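Long-range contacts in FprA (Mycobacterium tuberculosis, PDB 1LQT), which catalyses electron transfer between NADPH and ferredoxin through a bound FAD, and may supply electrons to P450 systems: residues A7-G12 and V100-G105; V104-D109 and V357-R362. All coordinates share one frame; numbering follows the deposited sequence.

Contact 1 of 2, residues A7-G12 and V100-G105; sequences AIVGSG and VIYAVG. With FAD (flavin-adenine dinucleotide), chain H.
Two neighbouring parallel strands of the Rossmann-type sheet that carries FAD meet here, Ala7, Ile8 and Val9 pairing with Val100, Ile101 and Tyr102 where both strands give way to loops that run to the cofactor. Ile101 alternates between donor and acceptor: its N binds Ala7 O at 2.8 Å, and its O takes the N-H of Val9 with an angle of 170° at the hydrogen. Past the last bridge, Val9 O still accepts from Ala103 N, more bent at 147°. Val9 has CG1 anti to its backbone N (chi1 180°), which sends the two methyls to different tasks. CG2 lies alongside the Tyr102 ring, 3.7 Å from CE2, while CG1 meets Val104 CG1 and the adenine, 3.7 Å from FAD C2A. A branched, wholly apolar residue suits this junction of sheet and cofactor. Gly10 brings its bare CA within 3.3 Å of FAD O4B; a CB here would run into Ala103 O. Gly12, at the N-cap of helix 13-28, leaves room for FAD O5B, and a water lies 2.8 Å from Ala103 O and 2.7 Å from FAD O1P. Strand, glycine-rich turn and helix are consistent with the GxGxxA dinucleotide-binding motif of Rossmann folds.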
loop_
_atom_site.group_PDB
_atom_site.type_symbol
_atom_site.label_atom_id
_atom_site.label_comp_id
_atom_site.label_asym_id
_atom_site.label_seq_id
_atom_site.Cartn_x
_atom_site.Cartn_y
_atom_site.Cartn_z
ATOM N N ALA A 7 -2.479 22.385 4.519
ATOM C CA ALA A 7 -2.931 21.136 5.134
ATOM C C ALA A 7 -2.560 20.014 4.199
ATOM O O ALA A 7 -2.726 20.120 2.986
ATOM C CB ALA A 7 -4.428 21.122 5.324
ATOM N N ILE A 8 -2.087 18.917 4.788
ATOM C CA ILE A 8 -1.793 17.692 4.036
ATOM C C ILE A 8 -2.645 16.614 4.656
ATOM O O ILE A 8 -2.620 16.416 5.871
ATOM C CB ILE A 8 -0.301 17.337 4.075
ATOM C CG1 ILE A 8 0.548 18.457 3.487
ATOM C CG2 ILE A 8 -0.076 16.031 3.336
ATOM C CD1 ILE A 8 2.009 18.209 3.606
ATOM N N VAL A 9 -3.422 15.923 3.823
ATOM C CA VAL A 9 -4.340 14.879 4.261
ATOM C C VAL A 9 -3.685 13.554 3.942
ATOM O O VAL A 9 -3.512 13.183 2.789
ATOM C CB VAL A 9 -5.709 15.022 3.589
ATOM C CG1 VAL A 9 -6.626 13.924 4.067
ATOM C CG2 VAL A 9 -6.278 16.424 3.886
ATOM N N GLY A 10 -3.310 12.845 5.003
ATOM C CA GLY A 10 -2.523 11.645 4.941
ATOM C C GLY A 10 -1.108 11.901 5.423
ATOM O O GLY A 10 -0.624 13.036 5.418
ATOM N N SER A 11 -0.429 10.807 5.807
ATOM C CA SER A 11 0.903 10.892 6.426
ATOM C C SER A 11 1.830 9.780 5.949
ATOM O O SER A 11 2.753 9.401 6.659
ATOM C CB SER A 11 0.770 10.894 7.936
ATOM O OG SER A 11 0.295 9.662 8.429
ATOM N N GLY A 12 1.573 9.273 4.751
ATOM C CA GLY A 12 2.473 8.346 4.113
ATOM C C GLY A 12 3.598 9.063 3.393
ATOM O O GLY A 12 3.829 10.257 3.557
ATOM N N VAL A 100 -4.507 22.782 0.184
ATOM C CA VAL A 100 -4.689 21.487 0.803
ATOM C C VAL A 100 -4.162 20.457 -0.181
ATOM O O VAL A 100 -4.503 20.474 -1.349
ATOM C CB VAL A 100 -6.164 21.205 1.112
ATOM C CG1 VAL A 100 -6.305 19.920 1.909
ATOM C CG2 VAL A 100 -6.830 22.389 1.869
ATOM N N ILE A 101 -3.328 19.552 0.327
ATOM C CA ILE A 101 -2.772 18.460 -0.474
ATOM C C ILE A 101 -3.362 17.149 0.017
ATOM O O ILE A 101 -3.205 16.795 1.181
ATOM C CB ILE A 101 -1.259 18.404 -0.371
ATOM C CG1 ILE A 101 -0.600 19.734 -0.769
ATOM C CG2 ILE A 101 -0.735 17.276 -1.209
ATOM C CD1 ILE A 101 0.867 19.745 -0.578
ATOM N N TYR A 102 -4.049 16.437 -0.877
ATOM C CA TYR A 102 -4.576 15.116 -0.589
ATOM C C TYR A 102 -3.539 14.072 -0.960
ATOM O O TYR A 102 -3.157 13.945 -2.114
ATOM C CB TYR A 102 -5.912 14.906 -1.330
ATOM C CG TYR A 102 -6.965 15.729 -0.660
ATOM C CD1 TYR A 102 -7.152 17.062 -0.988
ATOM C CD2 TYR A 102 -7.730 15.219 0.377
ATOM C CE1 TYR A 102 -8.024 17.851 -0.286
ATOM C CE2 TYR A 102 -8.619 16.000 1.072
ATOM C CZ TYR A 102 -8.751 17.318 0.754
ATOM O OH TYR A 102 -9.608 18.082 1.503
ATOM N N ALA A 103 -3.133 13.300 0.049
ATOM C CA ALA A 103 -2.098 12.291 -0.034
ATOM C C ALA A 103 -2.647 11.005 0.585
ATOM O O ALA A 103 -2.001 10.347 1.401
ATOM C CB ALA A 103 -0.837 12.773 0.680
ATOM N N VAL A 104 -3.863 10.640 0.172
ATOM C CA VAL A 104 -4.638 9.632 0.861
ATOM C C VAL A 104 -4.378 8.212 0.379
ATOM O O VAL A 104 -4.927 7.253 0.922
ATOM C CB VAL A 104 -6.149 9.930 0.756
ATOM C CG1 VAL A 104 -6.523 11.163 1.548
ATOM C CG2 VAL A 104 -6.631 10.007 -0.713
ATOM N N GLY A 105 -3.544 8.063 -0.634
ATOM C CA GLY A 105 -3.243 6.723 -1.134
ATOM C C GLY A 105 -4.468 6.034 -1.681
ATOM O O GLY A 105 -5.454 6.662 -2.105
HETATM P PA FAD H . 0.020 5.683 1.591
HETATM O O1A FAD H . -1.059 4.691 1.421
HETATM O O2A FAD H . 1.369 5.245 2.029
HETATM O O5B FAD H . -0.461 6.787 2.644
HETATM C C5B FAD H . -1.805 7.281 2.600
HETATM C C4B FAD H . -2.115 7.813 3.993
HETATM O O4B FAD H . -3.322 8.566 3.894
HETATM C C3B FAD H . -2.355 6.720 5.041
HETATM O O3B FAD H . -1.639 6.956 6.232
HETATM C C2B FAD H . -3.848 6.766 5.233
HETATM O O2B FAD H . -4.323 6.286 6.470
HETATM C C1B FAD H . -4.141 8.254 5.003
HETATM N N9A FAD H . -5.521 8.557 4.649
HETATM C C8A FAD H . -6.269 7.929 3.690
HETATM N N7A FAD H . -7.487 8.447 3.591
HETATM C C5A FAD H . -7.533 9.432 4.559
HETATM C C6A FAD H . -8.553 10.307 4.939
HETATM N N6A FAD H . -9.738 10.364 4.351
HETATM N N1A FAD H . -8.268 11.183 5.942
HETATM C C2A FAD H . -7.033 11.174 6.513
HETATM N N3A FAD H . -6.013 10.367 6.194
HETATM C C4A FAD H . -6.312 9.514 5.210
HETATM N N1 FAD H . 7.527 0.342 -1.583
HETATM C C2 FAD H . 8.859 0.141 -1.376
HETATM O O2 FAD H . 9.682 0.963 -1.731
HETATM N N3 FAD H . 9.271 -1.037 -0.774
HETATM C C4 FAD H . 8.419 -1.987 -0.291
HETATM O O4 FAD H . 8.854 -3.012 0.279
HETATM C C4X FAD H . 7.050 -1.749 -0.460
HETATM N N5 FAD H . 6.121 -2.646 0.019
HETATM C C5X FAD H . 4.786 -2.419 -0.189
HETATM C C6 FAD H . 3.857 -3.325 0.262
HETATM C C7 FAD H . 2.504 -3.180 0.010
HETATM C C7M FAD H . 1.522 -4.188 0.540
HETATM C C8 FAD H . 2.080 -2.049 -0.699
HETATM C C8M FAD H . 0.625 -1.850 -1.023
HETATM C C9 FAD H . 3.007 -1.108 -1.144
HETATM C C9A FAD H . 4.363 -1.276 -0.899
HETATM N N10 FAD H . 5.312 -0.356 -1.356
HETATM C C10 FAD H . 6.646 -0.575 -1.119
HETATM C "C1'" FAD H . 4.917 0.898 -2.061
HETATM C "C2'" FAD H . 4.661 2.036 -1.073
HETATM O "O2'" FAD H . 3.863 1.539 -0.029
HETATM C "C3'" FAD H . 3.942 3.193 -1.792
HETATM O "O3'" FAD H . 4.756 3.725 -2.833
HETATM C "C4'" FAD H . 3.640 4.415 -0.924
HETATM O "O4'" FAD H . 3.330 4.040 0.415
HETATM C "C5'" FAD H . 2.486 5.222 -1.520
HETATM O "O5'" FAD H . 2.440 6.430 -0.751
HETATM P P FAD H . 1.154 7.346 -0.589
HETATM O O1P FAD H . 1.618 8.465 0.262
HETATM O O2P FAD H . 0.507 7.683 -1.893
HETATM O O3P FAD H . 0.079 6.465 0.174
HETATM O O HOH W 1 0.622 10.071 2.226
#

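Contact 2 of 2, residues V104-D109 and V357-R362; sequences VGAQSD and VGWIKR. With FAD (flavin-adenine dinucleotide), chain H.
Trp359 packs directly against the loop at Gly105 and Ala106, beside the FAD pyrophosphate, and its side chain runs from there toward the flavin. Its CB sits 4.1 Å from Gly105 CA; glycine takes the positive phi there (63°) easily and leaves room for FAD O1A. CG lies anti to the carbonyl carbon (chi1 -75°), and from there the indole spreads along the cofactor: FAD C5' lies over one face toward the rim, 3.7 Å above the plane. NE1 comes near FAD O3', CZ2 packs against C3' at 3.5 Å, and CH2 ends 3.8 Å from FAD C9. At the ring edge CE3 meets the small Ala106 CB. A broad flat indole suits the ribityl chain, whose carbons it covers, and its far end reaches the flavin edge, while Trp359 N grips FAD O2P at 2.8 Å. A water also donates to O2P and to Val357 O, accepting from Gly105 N and Ile360 N. One residue further along, Ile360 CG1 crosses Val104 CG2 obliquely at 3.6 Å, and its CD1 reaches Gly105 O. Gly358 caps the short helix 359-362, which follows edge strand 354-356; Asn371 of helix 370-391 touches the indole, and strand 108-109 leads away to pair with 324-325.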
loop_
_atom_site.group_PDB
_atom_site.type_symbol
_atom_site.label_atom_id
_atom_site.label_comp_id
_atom_site.label_asym_id
_atom_site.label_seq_id
_atom_site.Cartn_x
_atom_site.Cartn_y
_atom_site.Cartn_z
ATOM N N VAL A 104 -3.863 10.640 0.172
ATOM C CA VAL A 104 -4.638 9.632 0.861
ATOM C C VAL A 104 -4.378 8.212 0.379
ATOM O O VAL A 104 -4.927 7.253 0.922
ATOM C CB VAL A 104 -6.149 9.930 0.756
ATOM C CG1 VAL A 104 -6.523 11.163 1.548
ATOM C CG2 VAL A 104 -6.631 10.007 -0.713
ATOM N N GLY A 105 -3.544 8.063 -0.634
ATOM C CA GLY A 105 -3.243 6.723 -1.134
ATOM C C GLY A 105 -4.468 6.034 -1.681
ATOM O O GLY A 105 -5.454 6.662 -2.105
ATOM N N ALA A 106 -4.372 4.712 -1.685
ATOM C CA ALA A 106 -5.371 3.832 -2.259
ATOM C C ALA A 106 -5.809 2.904 -1.141
ATOM O O ALA A 106 -5.101 1.956 -0.773
ATOM C CB ALA A 106 -4.769 3.058 -3.450
ATOM N N GLN A 107 -6.970 3.178 -0.561
ATOM C CA GLN A 107 -7.396 2.511 0.670
ATOM C C GLN A 107 -8.218 1.250 0.487
ATOM O O GLN A 107 -8.479 0.559 1.466
ATOM C CB GLN A 107 -8.138 3.503 1.553
ATOM C CG GLN A 107 -7.309 4.667 2.041
ATOM C CD GLN A 107 -6.054 4.230 2.756
ATOM O OE1 GLN A 107 -6.132 3.424 3.692
ATOM N NE2 GLN A 107 -4.921 4.726 2.327
ATOM N N SER A 108 -8.588 0.930 -0.745
ATOM C CA SER A 108 -9.382 -0.254 -1.020
ATOM C C SER A 108 -8.664 -1.115 -2.053
ATOM O O SER A 108 -7.494 -0.956 -2.322
ATOM C CB SER A 108 -10.785 0.159 -1.449
ATOM O OG SER A 108 -11.657 -0.943 -1.537
ATOM N N ASP A 109 -9.406 -2.069 -2.601
ATOM C CA ASP A 109 -8.854 -3.104 -3.473
ATOM C C ASP A 109 -9.569 -3.148 -4.809
ATOM O O ASP A 109 -10.753 -2.853 -4.932
ATOM C CB ASP A 109 -8.996 -4.508 -2.858
ATOM C CG ASP A 109 -10.423 -4.935 -2.670
ATOM O OD1 ASP A 109 -10.931 -5.759 -3.444
ATOM O OD2 ASP A 109 -11.064 -4.417 -1.734
ATOM N N VAL A 357 -1.071 14.181 -4.377
ATOM C CA VAL A 357 0.222 13.553 -4.538
ATOM C C VAL A 357 0.053 12.065 -4.275
ATOM O O VAL A 357 -0.895 11.638 -3.636
ATOM C CB VAL A 357 1.309 14.132 -3.582
ATOM C CG1 VAL A 357 1.584 15.607 -3.935
ATOM C CG2 VAL A 357 0.874 13.980 -2.147
ATOM N N GLY A 358 1.022 11.292 -4.729
ATOM C CA GLY A 358 1.079 9.884 -4.387
ATOM C C GLY A 358 0.122 9.039 -5.191
ATOM O O GLY A 358 -0.322 9.392 -6.282
ATOM N N TRP A 359 -0.198 7.885 -4.627
ATOM C CA TRP A 359 -1.058 6.926 -5.303
ATOM C C TRP A 359 -2.455 7.434 -5.639
ATOM O O TRP A 359 -3.025 6.959 -6.602
ATOM C CB TRP A 359 -1.097 5.633 -4.486
ATOM C CG TRP A 359 0.157 4.826 -4.610
ATOM C CD1 TRP A 359 1.323 5.197 -5.188
ATOM C CD2 TRP A 359 0.319 3.472 -4.210
ATOM N NE1 TRP A 359 2.213 4.151 -5.179
ATOM C CE2 TRP A 359 1.604 3.070 -4.606
ATOM C CE3 TRP A 359 -0.518 2.532 -3.593
ATOM C CZ2 TRP A 359 2.060 1.784 -4.416
ATOM C CZ3 TRP A 359 -0.046 1.226 -3.425
ATOM C CH2 TRP A 359 1.225 0.886 -3.842
ATOM N N ILE A 360 -3.008 8.372 -4.879
ATOM C CA ILE A 360 -4.302 8.890 -5.241
ATOM C C ILE A 360 -4.236 9.751 -6.520
ATOM O O ILE A 360 -5.240 9.924 -7.194
ATOM C CB ILE A 360 -4.955 9.664 -4.061
ATOM C CG1 ILE A 360 -6.475 9.819 -4.303
ATOM C CG2 ILE A 360 -4.312 11.021 -3.831
ATOM C CD1 ILE A 360 -7.291 8.519 -4.368
ATOM N N LYS A 361 -3.064 10.296 -6.807
ATOM C CA LYS A 361 -2.784 11.083 -8.018
ATOM C C LYS A 361 -2.426 10.206 -9.208
ATOM O O LYS A 361 -2.953 10.427 -10.307
ATOM C CB LYS A 361 -1.618 12.055 -7.752
ATOM C CG LYS A 361 -1.088 12.873 -8.977
ATOM C CD LYS A 361 0.181 13.670 -8.541
ATOM C CE LYS A 361 0.845 14.442 -9.680
ATOM N NZ LYS A 361 2.109 15.103 -9.200
ATOM N N ARG A 362 -1.499 9.273 -8.987
ATOM C CA ARG A 362 -0.822 8.517 -10.046
ATOM C C ARG A 362 -1.322 7.121 -10.244
ATOM O O ARG A 362 -0.932 6.474 -11.205
ATOM C CB ARG A 362 0.648 8.323 -9.640
ATOM C CG ARG A 362 1.443 9.527 -9.459
ATOM C CD ARG A 362 2.901 9.235 -9.485
ATOM N NE ARG A 362 3.270 8.638 -8.201
ATOM C CZ ARG A 362 3.836 7.448 -8.048
ATOM N NH1 ARG A 362 4.147 6.718 -9.107
ATOM N NH2 ARG A 362 4.095 6.966 -6.836
HETATM P PA FAD H . 0.020 5.683 1.591
HETATM O O1A FAD H . -1.059 4.691 1.421
HETATM O O2A FAD H . 1.369 5.245 2.029
HETATM O O5B FAD H . -0.461 6.787 2.644
HETATM C C5B FAD H . -1.805 7.281 2.600
HETATM C C4B FAD H . -2.115 7.813 3.993
HETATM O O4B FAD H . -3.322 8.566 3.894
HETATM C C3B FAD H . -2.355 6.720 5.041
HETATM O O3B FAD H . -1.639 6.956 6.232
HETATM C C2B FAD H . -3.848 6.766 5.233
HETATM O O2B FAD H . -4.323 6.286 6.470
HETATM C C1B FAD H . -4.141 8.254 5.003
HETATM N N9A FAD H . -5.521 8.557 4.649
HETATM C C8A FAD H . -6.269 7.929 3.690
HETATM N N7A FAD H . -7.487 8.447 3.591
HETATM C C5A FAD H . -7.533 9.432 4.559
HETATM C C6A FAD H . -8.553 10.307 4.939
HETATM N N6A FAD H . -9.738 10.364 4.351
HETATM N N1A FAD H . -8.268 11.183 5.942
HETATM C C2A FAD H . -7.033 11.174 6.513
HETATM N N3A FAD H . -6.013 10.367 6.194
HETATM C C4A FAD H . -6.312 9.514 5.210
HETATM N N1 FAD H . 7.527 0.342 -1.583
HETATM C C2 FAD H . 8.859 0.141 -1.376
HETATM O O2 FAD H . 9.682 0.963 -1.731
HETATM N N3 FAD H . 9.271 -1.037 -0.774
HETATM C C4 FAD H . 8.419 -1.987 -0.291
HETATM O O4 FAD H . 8.854 -3.012 0.279
HETATM C C4X FAD H . 7.050 -1.749 -0.460
HETATM N N5 FAD H . 6.121 -2.646 0.019
HETATM C C5X FAD H . 4.786 -2.419 -0.189
HETATM C C6 FAD H . 3.857 -3.325 0.262
HETATM C C7 FAD H . 2.504 -3.180 0.010
HETATM C C7M FAD H . 1.522 -4.188 0.540
HETATM C C8 FAD H . 2.080 -2.049 -0.699
HETATM C C8M FAD H . 0.625 -1.850 -1.023
HETATM C C9 FAD H . 3.007 -1.108 -1.144
HETATM C C9A FAD H . 4.363 -1.276 -0.899
HETATM N N10 FAD H . 5.312 -0.356 -1.356
HETATM C C10 FAD H . 6.646 -0.575 -1.119
HETATM C "C1'" FAD H . 4.917 0.898 -2.061
HETATM C "C2'" FAD H . 4.661 2.036 -1.073
HETATM O "O2'" FAD H . 3.863 1.539 -0.029
HETATM C "C3'" FAD H . 3.942 3.193 -1.792
HETATM O "O3'" FAD H . 4.756 3.725 -2.833
HETATM C "C4'" FAD H . 3.640 4.415 -0.924
HETATM O "O4'" FAD H . 3.330 4.040 0.415
HETATM C "C5'" FAD H . 2.486 5.222 -1.520
HETATM O "O5'" FAD H . 2.440 6.430 -0.751
HETATM P P FAD H . 1.154 7.346 -0.589
HETATM O O1P FAD H . 1.618 8.465 0.262
HETATM O O2P FAD H . 0.507 7.683 -1.893
HETATM O O3P FAD H . 0.079 6.465 0.174
HETATM O O HOH W 2 -1.660 9.383 -2.284
#

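Overall arrangement
Contacts 1 and 2 lie with their centres about 10 Å apart and share Val104 and Gly105, so the chain leaving strand 99-102 serves both. That strand stands between 4-9 and 354-356 in the sheet, which places the segments 7-12 and 357-362 to either side of it. Tyr102 O lies 3.1 Å from Val357 N, a probable hydrogen bond just past the end of strand 354-356, and Ala103 CB packs on Val357 CG2 at 3.5 Å. Both contacts hold FAD and overlap at Val104, beside the adenine; contact 1 adds Val9 and the glycine-rich turn at the adenosine, and contact 2 carries on past the pyrophosphate to the flavin edge through Trp359, which also touches the bound NADP derivative.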